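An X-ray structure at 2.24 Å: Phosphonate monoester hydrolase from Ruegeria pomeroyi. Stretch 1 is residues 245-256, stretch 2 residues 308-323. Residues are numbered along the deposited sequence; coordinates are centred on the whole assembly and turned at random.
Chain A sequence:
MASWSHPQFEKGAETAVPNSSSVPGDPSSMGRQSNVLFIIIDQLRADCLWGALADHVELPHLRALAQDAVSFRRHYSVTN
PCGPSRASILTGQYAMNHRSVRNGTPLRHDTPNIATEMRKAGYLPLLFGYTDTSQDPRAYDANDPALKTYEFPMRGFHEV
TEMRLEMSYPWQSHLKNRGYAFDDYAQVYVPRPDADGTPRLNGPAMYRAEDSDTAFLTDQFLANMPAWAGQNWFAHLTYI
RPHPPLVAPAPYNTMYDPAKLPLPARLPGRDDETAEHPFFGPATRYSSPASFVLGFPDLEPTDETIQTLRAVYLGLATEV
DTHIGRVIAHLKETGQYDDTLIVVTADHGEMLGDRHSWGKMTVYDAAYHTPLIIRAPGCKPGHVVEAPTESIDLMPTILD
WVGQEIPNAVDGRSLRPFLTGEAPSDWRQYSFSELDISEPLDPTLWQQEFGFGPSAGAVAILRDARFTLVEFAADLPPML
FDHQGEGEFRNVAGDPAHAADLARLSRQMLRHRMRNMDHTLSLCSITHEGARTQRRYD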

# COMPACT_ATOMS: atom_id res chain seq x y z
N PRO A 245 -24.03 25.16 20.10
CA PRO A 245 -25.07 25.75 20.97
C PRO A 245 -24.76 27.22 21.16
O PRO A 245 -23.67 27.57 21.61
CB PRO A 245 -24.96 24.94 22.28
CG PRO A 245 -24.06 23.76 21.96
CD PRO A 245 -23.16 24.26 20.87
N LEU A 246 -25.69 28.07 20.70
CA LEU A 246 -25.58 29.52 20.74
C LEU A 246 -25.50 30.10 22.15
O LEU A 246 -26.48 30.09 22.90
CB LEU A 246 -26.67 30.22 19.91
CG LEU A 246 -26.65 29.99 18.38
CD1 LEU A 246 -27.85 30.64 17.73
CD2 LEU A 246 -25.35 30.54 17.76
N VAL A 247 -24.30 30.55 22.50
CA VAL A 247 -23.95 31.19 23.76
C VAL A 247 -22.75 32.08 23.49
O VAL A 247 -21.84 31.66 22.77
CB VAL A 247 -23.77 30.19 24.96
CG1 VAL A 247 -22.55 29.27 24.81
CG2 VAL A 247 -23.77 30.93 26.30
N ALA A 248 -22.76 33.31 24.02
CA ALA A 248 -21.66 34.26 23.84
C ALA A 248 -21.17 34.77 25.18
O ALA A 248 -21.99 35.01 26.07
CB ALA A 248 -22.08 35.41 22.94
N PRO A 249 -19.83 34.90 25.39
CA PRO A 249 -19.35 35.44 26.67
C PRO A 249 -19.62 36.96 26.77
O PRO A 249 -19.75 37.63 25.74
CB PRO A 249 -17.86 35.10 26.64
CG PRO A 249 -17.50 35.18 25.21
CD PRO A 249 -18.70 34.66 24.46
N ALA A 250 -19.74 37.49 28.01
CA ALA A 250 -19.97 38.93 28.26
C ALA A 250 -18.81 39.75 27.62
O ALA A 250 -17.66 39.33 27.76
CB ALA A 250 -20.05 39.20 29.76
N PRO A 251 -19.06 40.83 26.85
CA PRO A 251 -20.34 41.54 26.62
C PRO A 251 -21.10 41.17 25.34
O PRO A 251 -22.15 41.78 25.06
CB PRO A 251 -19.88 42.99 26.55
CG PRO A 251 -18.57 42.91 25.83
CD PRO A 251 -17.93 41.61 26.29
N TYR A 252 -20.58 40.20 24.55
CA TYR A 252 -21.14 39.79 23.27
C TYR A 252 -22.55 39.28 23.28
O TYR A 252 -23.24 39.42 22.26
CB TYR A 252 -20.24 38.77 22.59
CG TYR A 252 -18.83 39.27 22.38
CD1 TYR A 252 -18.51 40.10 21.30
CD2 TYR A 252 -17.81 38.90 23.25
CE1 TYR A 252 -17.21 40.57 21.12
CE2 TYR A 252 -16.51 39.38 23.08
CZ TYR A 252 -16.21 40.21 22.01
OH TYR A 252 -14.90 40.60 21.84
N ASN A 253 -22.96 38.64 24.40
CA ASN A 253 -24.26 37.99 24.59
C ASN A 253 -25.46 38.93 24.35
O ASN A 253 -26.45 38.52 23.77
CB ASN A 253 -24.33 37.33 25.98
CG ASN A 253 -24.24 38.30 27.14
OD1 ASN A 253 -23.33 39.13 27.25
ND2 ASN A 253 -25.19 38.21 28.04
N THR A 254 -25.35 40.18 24.81
CA THR A 254 -26.37 41.23 24.72
C THR A 254 -25.90 42.48 23.98
O THR A 254 -26.63 43.47 23.96
CB THR A 254 -26.89 41.59 26.11
OG1 THR A 254 -25.78 41.86 26.94
CG2 THR A 254 -27.79 40.51 26.71
N MET A 255 -24.72 42.45 23.33
CA MET A 255 -24.22 43.61 22.58
C MET A 255 -25.19 44.13 21.51
O MET A 255 -25.28 45.33 21.31
CB MET A 255 -22.79 43.40 22.08
CG MET A 255 -22.66 42.83 20.67
SD MET A 255 -20.95 42.69 20.10
CE MET A 255 -20.37 44.28 20.37
N TYR A 256 -25.96 43.21 20.89
CA TYR A 256 -26.99 43.52 19.90
C TYR A 256 -28.37 43.27 20.50
O TYR A 256 -28.62 42.22 21.10
CB TYR A 256 -26.78 42.72 18.58
CG TYR A 256 -25.40 42.93 17.96
CD1 TYR A 256 -24.92 44.21 17.68
CD2 TYR A 256 -24.57 41.85 17.71
CE1 TYR A 256 -23.66 44.40 17.14
CE2 TYR A 256 -23.30 42.03 17.16
CZ TYR A 256 -22.84 43.31 16.89
OH TYR A 256 -21.58 43.49 16.36
N THR A 308 -33.38 36.70 19.46
CA THR A 308 -32.39 36.53 20.52
C THR A 308 -31.23 35.67 20.02
O THR A 308 -30.08 36.07 20.16
CB THR A 308 -33.05 36.06 21.83
OG1 THR A 308 -34.05 37.02 22.19
CG2 THR A 308 -32.07 35.93 22.96
N LEU A 309 -31.56 34.52 19.39
CA LEU A 309 -30.61 33.60 18.79
C LEU A 309 -29.81 34.32 17.72
O LEU A 309 -28.60 34.15 17.64
CB LEU A 309 -31.38 32.42 18.17
CG LEU A 309 -31.47 31.15 19.01
CD1 LEU A 309 -32.43 31.31 20.17
CD2 LEU A 309 -31.86 29.98 18.15
N ARG A 310 -30.49 35.15 16.89
CA ARG A 310 -29.93 35.97 15.82
C ARG A 310 -28.94 37.00 16.38
O ARG A 310 -27.84 37.12 15.84
CB ARG A 310 -31.07 36.61 15.00
CG ARG A 310 -31.68 35.64 14.01
CD ARG A 310 -33.01 36.07 13.41
NE ARG A 310 -32.93 37.26 12.55
CZ ARG A 310 -32.62 37.25 11.25
NH1 ARG A 310 -32.36 36.10 10.64
NH2 ARG A 310 -32.59 38.38 10.56
N ALA A 311 -29.29 37.67 17.52
CA ALA A 311 -28.41 38.62 18.21
C ALA A 311 -27.17 37.93 18.83
O ALA A 311 -26.08 38.50 18.79
CB ALA A 311 -29.19 39.37 19.29
N VAL A 312 -27.34 36.71 19.40
CA VAL A 312 -26.26 35.91 19.99
C VAL A 312 -25.26 35.49 18.91
O VAL A 312 -24.06 35.64 19.11
CB VAL A 312 -26.80 34.72 20.84
CG1 VAL A 312 -25.67 33.76 21.25
CG2 VAL A 312 -27.55 35.23 22.08
N TYR A 313 -25.77 35.00 17.76
CA TYR A 313 -25.01 34.59 16.57
C TYR A 313 -24.14 35.75 16.05
O TYR A 313 -22.95 35.54 15.80
CB TYR A 313 -25.99 34.12 15.48
CG TYR A 313 -25.35 33.86 14.12
CD1 TYR A 313 -25.25 34.88 13.18
CD2 TYR A 313 -24.92 32.59 13.77
CE1 TYR A 313 -24.68 34.64 11.92
CE2 TYR A 313 -24.36 32.34 12.51
CZ TYR A 313 -24.25 33.37 11.59
OH TYR A 313 -23.70 33.14 10.34
N LEU A 314 -24.73 36.95 15.89
CA LEU A 314 -24.03 38.15 15.44
C LEU A 314 -22.95 38.59 16.44
O LEU A 314 -21.89 39.03 16.02
CB LEU A 314 -25.00 39.31 15.13
CG LEU A 314 -26.02 39.10 14.00
CD1 LEU A 314 -27.01 40.25 13.98
CD2 LEU A 314 -25.33 38.96 12.64
N GLY A 315 -23.20 38.40 17.74
CA GLY A 315 -22.25 38.72 18.81
C GLY A 315 -21.02 37.83 18.79
O GLY A 315 -19.91 38.32 18.98
N LEU A 316 -21.19 36.52 18.46
CA LEU A 316 -20.12 35.52 18.29
C LEU A 316 -19.27 35.81 17.06
O LEU A 316 -18.05 35.61 17.11
CB LEU A 316 -20.68 34.09 18.24
CG LEU A 316 -21.21 33.51 19.55
CD1 LEU A 316 -22.05 32.23 19.27
CD2 LEU A 316 -20.09 33.23 20.52
N ALA A 317 -19.89 36.29 15.96
CA ALA A 317 -19.21 36.72 14.72
C ALA A 317 -18.32 37.95 15.03
O ALA A 317 -17.17 37.97 14.63
CB ALA A 317 -20.22 37.05 13.64
N THR A 318 -18.82 38.93 15.81
CA THR A 318 -18.03 40.09 16.24
C THR A 318 -16.80 39.63 17.10
O THR A 318 -15.70 40.12 16.88
CB THR A 318 -18.96 41.18 16.86
OG1 THR A 318 -19.76 41.72 15.81
CG2 THR A 318 -18.19 42.33 17.56
N GLU A 319 -16.98 38.66 18.02
CA GLU A 319 -15.88 38.13 18.82
C GLU A 319 -14.84 37.40 17.93
O GLU A 319 -13.65 37.54 18.16
CB GLU A 319 -16.38 37.26 19.97
CG GLU A 319 -15.26 36.86 20.94
CD GLU A 319 -15.60 35.68 21.84
OE1 GLU A 319 -16.55 34.94 21.51
OE2 GLU A 319 -14.93 35.52 22.89
N VAL A 320 -15.29 36.68 16.89
CA VAL A 320 -14.36 36.03 15.93
C VAL A 320 -13.55 37.12 15.23
O VAL A 320 -12.32 37.01 15.12
CB VAL A 320 -15.13 35.11 14.94
CG1 VAL A 320 -14.35 34.84 13.66
CG2 VAL A 320 -15.55 33.81 15.63
N ASP A 321 -14.24 38.20 14.80
CA ASP A 321 -13.63 39.36 14.17
C ASP A 321 -12.50 39.96 15.02
O ASP A 321 -11.44 40.17 14.48
CB ASP A 321 -14.66 40.42 13.84
CG ASP A 321 -14.09 41.48 12.95
OD1 ASP A 321 -14.10 41.28 11.72
OD2 ASP A 321 -13.53 42.47 13.48
N THR A 322 -12.74 40.26 16.33
CA THR A 322 -11.74 40.86 17.25
C THR A 322 -10.48 40.00 17.33
O THR A 322 -9.38 40.54 17.29
CB THR A 322 -12.34 41.06 18.67
OG1 THR A 322 -13.58 41.77 18.60
CG2 THR A 322 -11.39 41.78 19.63
N HIS A 323 -10.63 38.67 17.43
CA HIS A 323 -9.52 37.73 17.48
C HIS A 323 -8.76 37.58 16.16
O HIS A 323 -7.55 37.38 16.21
CB HIS A 323 -9.92 36.40 18.13
CG HIS A 323 -10.17 36.55 19.59
ND1 HIS A 323 -9.13 36.67 20.48
CD2 HIS A 323 -11.33 36.71 20.26
CE1 HIS A 323 -9.68 36.86 21.67
NE2 HIS A 323 -11.01 36.89 21.59
O HOH W 1 -25.51 39.94 21.04

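Residues 245-256 form an irregular segment that lies along the helix containing residues 308-323, and together the two bury 843 Å² of surface. The backbones come closest where Tyr252 meets Gly315, with their CA atoms 4.7 Å apart. Gly315 makes this approach possible: a CB built there in ideal geometry would point toward the segment and lie 2.3 Å from Tyr252 O, a clash.

Apolar packing dominates the beginning of the contact. Leu246 points toward the helix and reaches across successive turns, with CD1 3.9 Å from Leu309 CG, CB 3.9 Å from Val312 CG1 and CD2 4.0 Å from Leu316 CD1. Ala248 continues this surface, its CB lying 3.8 Å from Leu316 CD2. The same Leu316 CD2 methyl is 3.3 Å from Val247 O, so the leucine packs against backbone as well as side chain. Val247 itself directs its CB away from the helix and contributes mainly through its main chain.

Two tyrosines, both in the m rotamer and both pointing toward the helix, are used differently. Tyr252 offers a ring face to Glu319: the Glu319 CB lies 3.5 Å from the centroid of the Tyr252 ring and 9° off its normal, an almost axial CH-pi contact. Near the plane of this ring, at its edge, Thr318 CG2 lies 4.1 Å from Tyr252 CE1. The Tyr256 ring instead meets the helix with its edge. Its CD2 packs 3.6 Å from Leu314 CB, while Tyr256 CE2 is 3.5 Å from Leu314 O. At the base of this side chain, Tyr256 CB and Ala311 CB are 4.2 Å apart.

The edge-on approach of Tyr256 carries its hydroxyl to Thr318, where the one direct hydrogen bond between the stretches forms. Tyr256 OH donates to Thr318 OG1 over a short 2.6 Å, tying the end of the aromatic side chain to a helix residue whose CB also points toward the segment.

Water 1 adds an indirect polar link between the backbones. It lies 2.6 Å from Tyr252 O and 2.7 Å from Ala311 O, within donating geometry of both carbonyls, and accepts a weak hydrogen bond from Tyr256 N at 3.3 Å from its oxygen. Within the helix, Gly315 N is hydrogen-bonded to Ala311 O at 3.1 Å, so this carbonyl serves the helical ladder while also facing the water. The contact thus combines apolar packing, centred on Leu246, Val312 and Leu316, with aromatic contacts and a small set of polar links.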